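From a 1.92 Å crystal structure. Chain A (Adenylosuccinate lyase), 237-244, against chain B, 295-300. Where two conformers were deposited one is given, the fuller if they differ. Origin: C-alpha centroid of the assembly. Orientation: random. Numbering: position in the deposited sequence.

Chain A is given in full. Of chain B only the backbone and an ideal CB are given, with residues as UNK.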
# COMPACT_ATOMS: atom_id res chain seq x y z
N ALA A 237 1.22 4.84 20.61
CA ALA A 237 1.72 6.21 20.46
C ALA A 237 0.55 7.18 20.40
O ALA A 237 0.59 8.25 21.00
CB ALA A 237 2.56 6.31 19.21
N VAL A 238 -0.49 6.80 19.66
CA VAL A 238 -1.66 7.65 19.51
C VAL A 238 -2.39 7.86 20.84
O VAL A 238 -2.80 8.98 21.17
CB VAL A 238 -2.59 7.11 18.40
CG1 VAL A 238 -3.94 7.80 18.43
CG2 VAL A 238 -1.93 7.31 17.04
N GLU A 239 -2.54 6.79 21.61
CA GLU A 239 -3.13 6.88 22.95
C GLU A 239 -2.37 7.90 23.81
O GLU A 239 -2.98 8.74 24.47
CB GLU A 239 -3.13 5.52 23.64
CG GLU A 239 -3.70 5.53 25.06
CD GLU A 239 -5.22 5.73 25.10
OE1 GLU A 239 -5.90 5.34 24.12
OE2 GLU A 239 -5.73 6.28 26.10
N ILE A 240 -1.05 7.80 23.81
CA ILE A 240 -0.23 8.72 24.60
C ILE A 240 -0.38 10.16 24.09
O ILE A 240 -0.51 11.09 24.88
CB ILE A 240 1.25 8.29 24.62
CG1 ILE A 240 1.39 7.02 25.46
CG2 ILE A 240 2.13 9.39 25.20
CD1 ILE A 240 2.73 6.32 25.34
N ARG A 241 -0.36 10.34 22.77
CA ARG A 241 -0.54 11.66 22.17
C ARG A 241 -1.89 12.28 22.55
O ARG A 241 -1.98 13.49 22.82
CB ARG A 241 -0.37 11.59 20.64
CG ARG A 241 1.06 11.31 20.19
CD ARG A 241 1.14 10.92 18.71
NE ARG A 241 0.54 11.94 17.85
CZ ARG A 241 0.15 11.70 16.59
NH1 ARG A 241 0.32 10.49 16.06
NH2 ARG A 241 -0.39 12.67 15.87
N HIS A 242 -2.94 11.47 22.58
CA HIS A 242 -4.26 11.95 23.01
C HIS A 242 -4.25 12.41 24.47
O HIS A 242 -4.76 13.48 24.80
CB HIS A 242 -5.33 10.85 22.88
CG HIS A 242 -5.84 10.63 21.49
ND1 HIS A 242 -6.31 11.65 20.69
CD2 HIS A 242 -6.00 9.48 20.78
CE1 HIS A 242 -6.72 11.14 19.53
NE2 HIS A 242 -6.55 9.83 19.56
N LEU A 243 -3.69 11.58 25.35
CA LEU A 243 -3.72 11.87 26.79
C LEU A 243 -2.80 13.05 27.11
O LEU A 243 -2.95 13.71 28.14
CB LEU A 243 -3.27 10.64 27.57
CG LEU A 243 -4.13 9.39 27.41
CD1 LEU A 243 -3.47 8.20 28.09
CD2 LEU A 243 -5.53 9.61 27.99
N HIS A 244 -1.84 13.28 26.23
CA HIS A 244 -0.85 14.34 26.40
C HIS A 244 -1.40 15.73 26.02
O HIS A 244 -0.87 16.75 26.47
CB HIS A 244 0.37 14.01 25.54
CG HIS A 244 1.66 14.63 26.00
ND1 HIS A 244 1.77 15.96 26.35
CD2 HIS A 244 2.89 14.10 26.14
CE1 HIS A 244 3.02 16.21 26.70
NE2 HIS A 244 3.72 15.10 26.58
N UNK B 295 -6.51 -1.00 12.96
CA UNK B 295 -6.04 -1.29 14.32
C UNK B 295 -5.92 -0.03 15.16
O UNK B 295 -6.07 -0.06 16.39
CB UNK B 295 -4.69 -2.01 14.27
N UNK B 296 -5.61 1.09 14.51
CA UNK B 296 -5.23 2.29 15.26
C UNK B 296 -6.48 3.05 15.71
O UNK B 296 -6.75 4.16 15.24
CB UNK B 296 -4.33 3.19 14.41
N UNK B 297 -7.23 2.45 16.63
CA UNK B 297 -8.47 3.05 17.13
C UNK B 297 -8.22 3.99 18.32
O UNK B 297 -7.30 3.78 19.12
CB UNK B 297 -9.45 1.95 17.54
N UNK B 298 -9.06 5.02 18.44
CA UNK B 298 -8.90 6.00 19.49
C UNK B 298 -9.43 5.50 20.80
O UNK B 298 -10.60 5.08 20.90
CB UNK B 298 -9.60 7.31 19.11
N UNK B 299 -8.59 5.57 21.83
CA UNK B 299 -8.98 5.18 23.17
C UNK B 299 -9.71 3.87 23.19
O UNK B 299 -9.27 2.87 22.59
CB UNK B 299 -9.85 6.26 23.81
N UNK B 300 -10.86 3.84 23.85
CA UNK B 300 -11.58 2.59 24.07
C UNK B 300 -12.38 2.19 22.84
O UNK B 300 -13.12 1.21 22.85
CB UNK B 300 -12.51 2.72 25.28

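Chain A presents one helix, and the residues it turns to chain B recur at the spacing of a helical face: V238(A), E239(A), H242(A) and, at the margin, L243(A). They offer a methyl patch, a carboxylate and an imidazole in turn, to a partner backbone that is neither helix nor strand.

At position 295 the ideal CB has nothing of chain A within 5.5 Å, so this contact sets no rule there. The residue is C295(B), which makes no contact with the helix.

At 296 CA-to-CB points sideways, and the ideal CB lies 5.4 Å from V238(A) CG2. That gap leaves room for a short apolar branch; valine, isoleucine, leucine or methionine could all meet the methyl. The deposited V296(B) places its CG1 3.9 Å from V238(A) CG2, an ordinary van der Waals contact.

At 297 CA-to-CB points away and finds no helix atom nearby, so the choice is again left open by chain A. L297(B) follows that direction, and its side chain makes no contact with the helix.

Position 298 is more demanding. CA-to-CB runs sideways, yet the ideal CB is already 4.0 Å from H242(A) NE2, with the V238(A) methyls farther along. A flat side chain could cover both imidazole and methyl, so any aromatic is plausible, and a long aliphatic would serve less specifically. The residue is W298(B). The edge of the H242(A) ring meets the face of its five-membered ring, centroids 4.2 Å apart and planes at 68°, with H242(A) NE2 3.2 Å from W298(B) CD2. The indole also reaches the valine, V238(A) CG1 lying 4.1 Å from W298(B) CD1.

Position 299 has phi/psi of 46/-129, a positive phi that glycine adopts most easily. Its ideal CB nevertheless sits 4.1 Å from E239(A) OE1, and the carboxylate calls for a donor: histidine, lysine, arginine, asparagine or glutamine. H299(B) supplies it, ND1 donating to E239(A) OE2 at 3.0 Å, with the oxygen near the plane of the ring. One face of that ring lies against H242(A), whose CB is 3.4 Å from H299(B) CE1; the two imidazoles are oblique, at 42°. A water joins the same pair through the backbone, donating to E239(A) OE1 at 2.6 Å and accepting from H299(B) N at 2.7 Å, so the glutamate holds both side chain and main chain.

At 300 CA-to-CB points away, and chain A asks for nothing specific. E300(B) turns its end back somewhat, but E300(B) OE2 stays 4.8 Å from E239(A) OE2; its carboxylate is hydrogen-bonded elsewhere in the structure.

Chain B (295-300) CVLWHE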
# COMPACT_ATOMS: atom_id res chain seq x y z
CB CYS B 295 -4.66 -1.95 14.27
SG CYS B 295 -4.65 -3.66 13.63
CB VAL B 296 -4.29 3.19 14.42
CG1 VAL B 296 -3.73 4.31 15.26
CG2 VAL B 296 -3.12 2.35 13.88
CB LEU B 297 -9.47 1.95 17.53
CG LEU B 297 -9.85 1.01 16.38
CD1 LEU B 297 -10.87 -0.01 16.84
CD2 LEU B 297 -10.39 1.80 15.18
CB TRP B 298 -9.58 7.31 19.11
CG TRP B 298 -8.85 8.09 18.05
CD1 TRP B 298 -7.81 7.65 17.23
CD2 TRP B 298 -9.07 9.48 17.64
NE1 TRP B 298 -7.39 8.64 16.38
CE2 TRP B 298 -8.11 9.77 16.58
CE3 TRP B 298 -9.94 10.49 18.04
CZ2 TRP B 298 -8.04 11.00 15.96
CZ3 TRP B 298 -9.86 11.73 17.41
CH2 TRP B 298 -8.93 11.98 16.40
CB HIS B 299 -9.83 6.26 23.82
CG HIS B 299 -9.10 7.58 24.00
ND1 HIS B 299 -7.91 7.66 24.61
CD2 HIS B 299 -9.44 8.87 23.62
CE1 HIS B 299 -7.50 8.95 24.62
NE2 HIS B 299 -8.45 9.69 24.02
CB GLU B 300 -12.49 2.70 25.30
CG GLU B 300 -11.75 2.65 26.62
CD GLU B 300 -10.74 3.77 26.76
OE1 GLU B 300 -11.17 4.94 26.78
OE2 GLU B 300 -9.53 3.49 26.85
O HOH W 1 -5.98 6.22 21.72
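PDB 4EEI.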